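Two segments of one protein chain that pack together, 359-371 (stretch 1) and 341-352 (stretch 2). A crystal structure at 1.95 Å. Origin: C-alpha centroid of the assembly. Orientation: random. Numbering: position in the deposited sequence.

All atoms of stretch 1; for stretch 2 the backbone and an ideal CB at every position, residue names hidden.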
# COMPACT_ATOMS: atom_id res chain seq x y z
N TYR A 359 -24.42 -16.51 12.17
CA TYR A 359 -24.54 -15.56 11.07
C TYR A 359 -24.76 -14.15 11.61
O TYR A 359 -25.55 -13.93 12.54
CB TYR A 359 -25.67 -15.94 10.10
CG TYR A 359 -25.44 -17.27 9.43
CD1 TYR A 359 -24.43 -17.44 8.50
CD2 TYR A 359 -26.19 -18.38 9.78
CE1 TYR A 359 -24.19 -18.67 7.92
CE2 TYR A 359 -25.97 -19.62 9.20
CZ TYR A 359 -24.96 -19.76 8.26
OH TYR A 359 -24.74 -20.99 7.69
N MET A 360 -24.07 -13.19 10.99
CA MET A 360 -24.19 -11.80 11.38
C MET A 360 -25.41 -11.21 10.69
O MET A 360 -25.74 -11.63 9.59
CB MET A 360 -22.95 -10.99 11.00
CG MET A 360 -21.64 -11.59 11.50
SD MET A 360 -21.50 -11.71 13.30
CE MET A 360 -21.33 -10.00 13.77
N VAL A 361 -26.02 -10.21 11.34
CA VAL A 361 -27.12 -9.45 10.84
C VAL A 361 -26.77 -7.97 10.99
O VAL A 361 -25.74 -7.64 11.58
CB VAL A 361 -28.43 -9.81 11.60
CG1 VAL A 361 -28.80 -11.27 11.40
CG2 VAL A 361 -28.32 -9.48 13.08
N LEU A 362 -27.61 -7.10 10.42
CA LEU A 362 -27.56 -5.67 10.61
C LEU A 362 -28.72 -5.27 11.53
O LEU A 362 -29.87 -5.52 11.20
CB LEU A 362 -27.67 -4.94 9.27
CG LEU A 362 -26.70 -5.41 8.19
CD1 LEU A 362 -26.92 -4.63 6.91
CD2 LEU A 362 -25.25 -5.30 8.66
N ASN A 363 -28.40 -4.66 12.67
CA ASN A 363 -29.37 -4.42 13.71
C ASN A 363 -29.03 -3.09 14.37
O ASN A 363 -27.87 -2.74 14.46
CB ASN A 363 -29.36 -5.55 14.73
CG ASN A 363 -30.70 -5.76 15.41
OD1 ASN A 363 -31.63 -6.26 14.80
ND2 ASN A 363 -30.78 -5.44 16.69
N GLU A 364 -30.07 -2.37 14.82
CA GLU A 364 -29.92 -1.18 15.63
C GLU A 364 -29.40 -1.57 17.01
O GLU A 364 -28.63 -0.84 17.61
CB GLU A 364 -31.26 -0.46 15.75
CG GLU A 364 -31.16 0.85 16.51
CD GLU A 364 -32.20 1.90 16.15
OE1 GLU A 364 -33.41 1.59 16.26
OE2 GLU A 364 -31.79 3.01 15.75
N GLY A 365 -29.82 -2.74 17.48
CA GLY A 365 -29.46 -3.28 18.79
C GLY A 365 -28.10 -3.98 18.79
O GLY A 365 -27.96 -5.11 18.28
N ARG A 366 -27.12 -3.29 19.39
CA ARG A 366 -25.79 -3.80 19.71
C ARG A 366 -25.92 -5.06 20.58
O ARG A 366 -26.55 -5.01 21.63
CB ARG A 366 -25.02 -2.70 20.43
CG ARG A 366 -23.50 -2.85 20.45
CD ARG A 366 -22.85 -1.51 20.74
NE ARG A 366 -21.40 -1.63 20.73
CZ ARG A 366 -20.65 -2.09 21.73
NH1 ARG A 366 -21.20 -2.39 22.90
NH2 ARG A 366 -19.35 -2.26 21.55
N ASN A 367 -25.34 -6.16 20.11
CA ASN A 367 -25.42 -7.46 20.75
C ASN A 367 -24.02 -8.10 20.77
O ASN A 367 -23.68 -8.91 19.91
CB ASN A 367 -26.41 -8.38 20.05
CG ASN A 367 -26.50 -9.73 20.72
OD1 ASN A 367 -26.18 -9.85 21.90
ND2 ASN A 367 -26.93 -10.75 19.99
N GLY A 368 -23.23 -7.74 21.78
CA GLY A 368 -21.85 -8.15 21.90
C GLY A 368 -20.93 -7.01 21.48
O GLY A 368 -21.40 -5.89 21.28
N ASP A 369 -19.63 -7.31 21.37
CA ASP A 369 -18.62 -6.32 21.03
C ASP A 369 -17.82 -6.83 19.83
O ASP A 369 -17.63 -8.03 19.68
CB ASP A 369 -17.69 -6.04 22.22
CG ASP A 369 -18.44 -5.50 23.44
OD1 ASP A 369 -18.96 -6.32 24.21
OD2 ASP A 369 -18.54 -4.27 23.57
N LEU A 370 -17.43 -5.89 18.98
CA LEU A 370 -16.48 -6.07 17.90
C LEU A 370 -15.17 -5.41 18.32
O LEU A 370 -15.18 -4.29 18.84
CB LEU A 370 -16.99 -5.42 16.61
CG LEU A 370 -17.75 -6.34 15.66
CD1 LEU A 370 -18.86 -7.04 16.40
CD2 LEU A 370 -18.27 -5.55 14.46
N LYS A 371 -14.07 -6.11 18.05
CA LYS A 371 -12.74 -5.60 18.24
C LYS A 371 -11.97 -5.76 16.93
O LYS A 371 -11.96 -6.84 16.34
CB LYS A 371 -12.08 -6.36 19.40
CG LYS A 371 -10.84 -5.69 19.98
CD LYS A 371 -10.26 -6.45 21.15
CE LYS A 371 -11.01 -6.17 22.44
NZ LYS A 371 -10.06 -5.89 23.55
N UNK A 341 -25.86 3.01 4.37
CA UNK A 341 -27.08 2.90 3.55
C UNK A 341 -28.33 2.89 4.45
O UNK A 341 -29.39 3.32 4.03
CB UNK A 341 -27.04 1.64 2.69
N UNK A 342 -28.20 2.39 5.68
CA UNK A 342 -29.31 2.21 6.60
C UNK A 342 -29.36 3.32 7.66
O UNK A 342 -30.37 3.49 8.33
CB UNK A 342 -29.21 0.84 7.28
N UNK A 343 -28.24 3.99 7.89
CA UNK A 343 -28.18 5.11 8.80
C UNK A 343 -27.93 4.70 10.24
O UNK A 343 -27.12 5.33 10.90
CB UNK A 343 -29.48 5.91 8.71
N UNK A 344 -28.65 3.69 10.74
CA UNK A 344 -28.63 3.40 12.19
C UNK A 344 -28.39 1.91 12.48
O UNK A 344 -28.52 1.48 13.64
CB UNK A 344 -29.95 3.84 12.83
N UNK A 345 -28.04 1.10 11.47
CA UNK A 345 -27.79 -0.31 11.69
C UNK A 345 -26.28 -0.58 11.78
O UNK A 345 -25.49 0.06 11.06
CB UNK A 345 -28.42 -1.14 10.57
N UNK A 346 -25.91 -1.53 12.66
CA UNK A 346 -24.53 -1.98 12.85
C UNK A 346 -24.44 -3.50 12.68
O UNK A 346 -25.44 -4.25 12.77
CB UNK A 346 -24.01 -1.57 14.23
N UNK A 347 -23.22 -3.96 12.38
CA UNK A 347 -22.92 -5.36 12.21
C UNK A 347 -22.94 -6.00 13.59
O UNK A 347 -22.19 -5.60 14.45
CB UNK A 347 -21.58 -5.57 11.51
N UNK A 348 -23.82 -6.98 13.79
CA UNK A 348 -23.91 -7.64 15.10
C UNK A 348 -24.50 -9.04 14.91
O UNK A 348 -24.77 -9.47 13.79
CB UNK A 348 -24.76 -6.82 16.07
N UNK A 349 -24.62 -9.77 16.01
CA UNK A 349 -25.31 -11.04 16.01
C UNK A 349 -26.75 -10.80 16.42
O UNK A 349 -27.05 -9.85 17.15
CB UNK A 349 -24.63 -12.04 16.94
N UNK A 350 -27.68 -11.67 15.98
CA UNK A 350 -29.06 -11.60 16.47
C UNK A 350 -29.13 -12.21 17.88
O UNK A 350 -28.24 -12.98 18.30
CB UNK A 350 -30.01 -12.33 15.52
N UNK A 351 -30.20 -11.84 18.59
CA UNK A 351 -30.52 -12.35 19.89
C UNK A 351 -30.55 -13.88 19.86
O UNK A 351 -31.27 -14.46 19.05
CB UNK A 351 -31.86 -11.78 20.37
N UNK A 352 -29.79 -14.50 20.76
CA UNK A 352 -29.52 -15.95 20.75
C UNK A 352 -30.82 -16.78 20.84
O UNK A 352 -30.90 -17.88 20.25
CB UNK A 352 -28.59 -16.31 21.91

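Position 341 lies out of reach of stretch 1, so the contact sets no rule there; the deposited residue is Asn341. Position 342 sends its CB toward stretch 1, yet an ideal CB finds no atom of it within 5.5 Å. Only a long side chain could cross that gap, and the methyls of Leu362 favour an apolar or aromatic one. It is Tyr342, whose ring atom CE2 comes within 3.6 Å of Leu362 CD1.

Position 343 is also out of reach, but its phi of 86° favours glycine, and Gly343 is found. At 344 the CB points sideways, and an ideal CB would stand 3.6 Å from Glu364 OE2. A carboxylate invites a donor: lysine, arginine, asparagine, glutamine, serine or threonine would all be reasonable. Asn344 is the answer, with ND2 donating to Glu364 OE2 over a short 2.5 Å.

At 345 the CB points sideways, with the CB of Leu362 4.1 Å away and the backbone of Asn363 and Glu364 close by. A medium apolar residue suits this place. Leu345 packs its CB 4.1 Å from Leu362 CB and brings CD2 to 3.4 Å from Glu364 N.

Position 346 pairs with Asn363 in an antiparallel bridge; its N donates to Asn363 O (2.9 Å) and its O accepts from Asn363 N (3.0 Å). These bonds rule out proline, which has no N-H to give, but otherwise leave the side chain open; the extended backbone suits valine, isoleucine or threonine, and the aliphatic part of Arg366 offers something to reach. Ile346 extends CD1 to 3.9 Å from Arg366 CG.

Position 347 is the non-hydrogen-bonded partner of Leu362, on the same face of the sheet. An ideal CB would have Leu370 CD2 at 4.4 Å and Leu362 CD2 at 4.7 Å, so leucine, isoleucine or methionine would fit. Leu347 places CD1 3.7 Å from Met360 CB and CD2 4.1 Å from Leu370 CD2.

At 348, bridged to Val361, the side chain meets both apolar atoms and a free backbone donor: an ideal CB would be 4.1 Å from Asn367 N. Serine could answer the donor and valine the apolar part; threonine does both. Thr348 accepts at OG1 from Asn367 N (3.0 Å), while its CG2 lies 3.5 Å from Asn363 CB.

The CB at 349 points away overall but passes near Asn367 ND2 and Met360 SD. An apolar side chain able to reach the sulfur is reasonable, and Leu349 sets CD2 3.6 Å from Met360 SD. The backbone O of this residue accepts from Asn367 ND2 (3.0 Å), a bond available to any side chain.

At 350 phi is -77°, open to proline, and an ideal CB would lie 4.1 Å from Val361 CG2. Valine or proline would serve; Pro350 rests its CD 4.0 Å from that methyl, Val361 CG2.

Positions 351 and 352 are loosely constrained. Met351 barely touches stretch 1, and the ring of Tyr352 leads away from it.

Stretch 2 341-352: NYGNLILTLPMY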
# COMPACT_ATOMS: atom_id res chain seq x y z
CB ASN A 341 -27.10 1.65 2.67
CG ASN A 341 -26.14 1.68 1.49
OD1 ASN A 341 -25.44 2.67 1.27
ND2 ASN A 341 -26.10 0.60 0.74
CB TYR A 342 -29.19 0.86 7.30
CG TYR A 342 -29.43 -0.32 6.40
CD1 TYR A 342 -30.72 -0.78 6.18
CD2 TYR A 342 -28.39 -0.99 5.77
CE1 TYR A 342 -30.97 -1.88 5.37
CE2 TYR A 342 -28.62 -2.08 4.95
CZ TYR A 342 -29.91 -2.53 4.75
OH TYR A 342 -30.19 -3.60 3.97
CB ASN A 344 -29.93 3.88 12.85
CG ASN A 344 -31.16 3.12 12.39
OD1 ASN A 344 -31.21 2.61 11.27
ND2 ASN A 344 -32.17 3.04 13.24
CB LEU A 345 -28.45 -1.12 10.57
CG LEU A 345 -29.97 -0.92 10.41
CD1 LEU A 345 -30.54 -2.00 9.50
CD2 LEU A 345 -30.68 -0.93 11.75
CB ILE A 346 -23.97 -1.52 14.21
CG1 ILE A 346 -24.77 -2.09 15.39
CG2 ILE A 346 -23.87 -0.00 14.27
CD1 ILE A 346 -24.06 -1.94 16.72
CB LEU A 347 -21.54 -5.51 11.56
CG LEU A 347 -21.09 -6.93 11.22
CD1 LEU A 347 -21.95 -7.51 10.12
CD2 LEU A 347 -19.62 -6.93 10.81
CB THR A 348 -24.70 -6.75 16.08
OG1 THR A 348 -24.51 -7.26 17.40
CG2 THR A 348 -26.17 -6.66 15.74
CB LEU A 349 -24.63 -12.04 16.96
CG LEU A 349 -23.32 -12.64 16.45
CD1 LEU A 349 -22.48 -13.18 17.59
CD2 LEU A 349 -23.59 -13.73 15.44
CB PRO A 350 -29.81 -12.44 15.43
CG PRO A 350 -28.80 -13.51 15.04
CD PRO A 350 -27.45 -12.82 15.10
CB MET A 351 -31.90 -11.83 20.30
CG MET A 351 -32.41 -12.37 21.60
SD MET A 351 -34.01 -11.62 21.98
CE MET A 351 -33.45 -10.07 22.67
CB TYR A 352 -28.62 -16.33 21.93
CG TYR A 352 -28.22 -17.78 21.91
CD1 TYR A 352 -27.24 -18.24 21.04
CD2 TYR A 352 -28.84 -18.71 22.73
CE1 TYR A 352 -26.87 -19.57 21.00
CE2 TYR A 352 -28.48 -20.04 22.70
CZ TYR A 352 -27.50 -20.48 21.84
OH TYR A 352 -27.14 -21.80 21.81
O HOH W 1 -29.07 -7.86 17.25
O HOH W 2 -28.13 -13.05 22.27
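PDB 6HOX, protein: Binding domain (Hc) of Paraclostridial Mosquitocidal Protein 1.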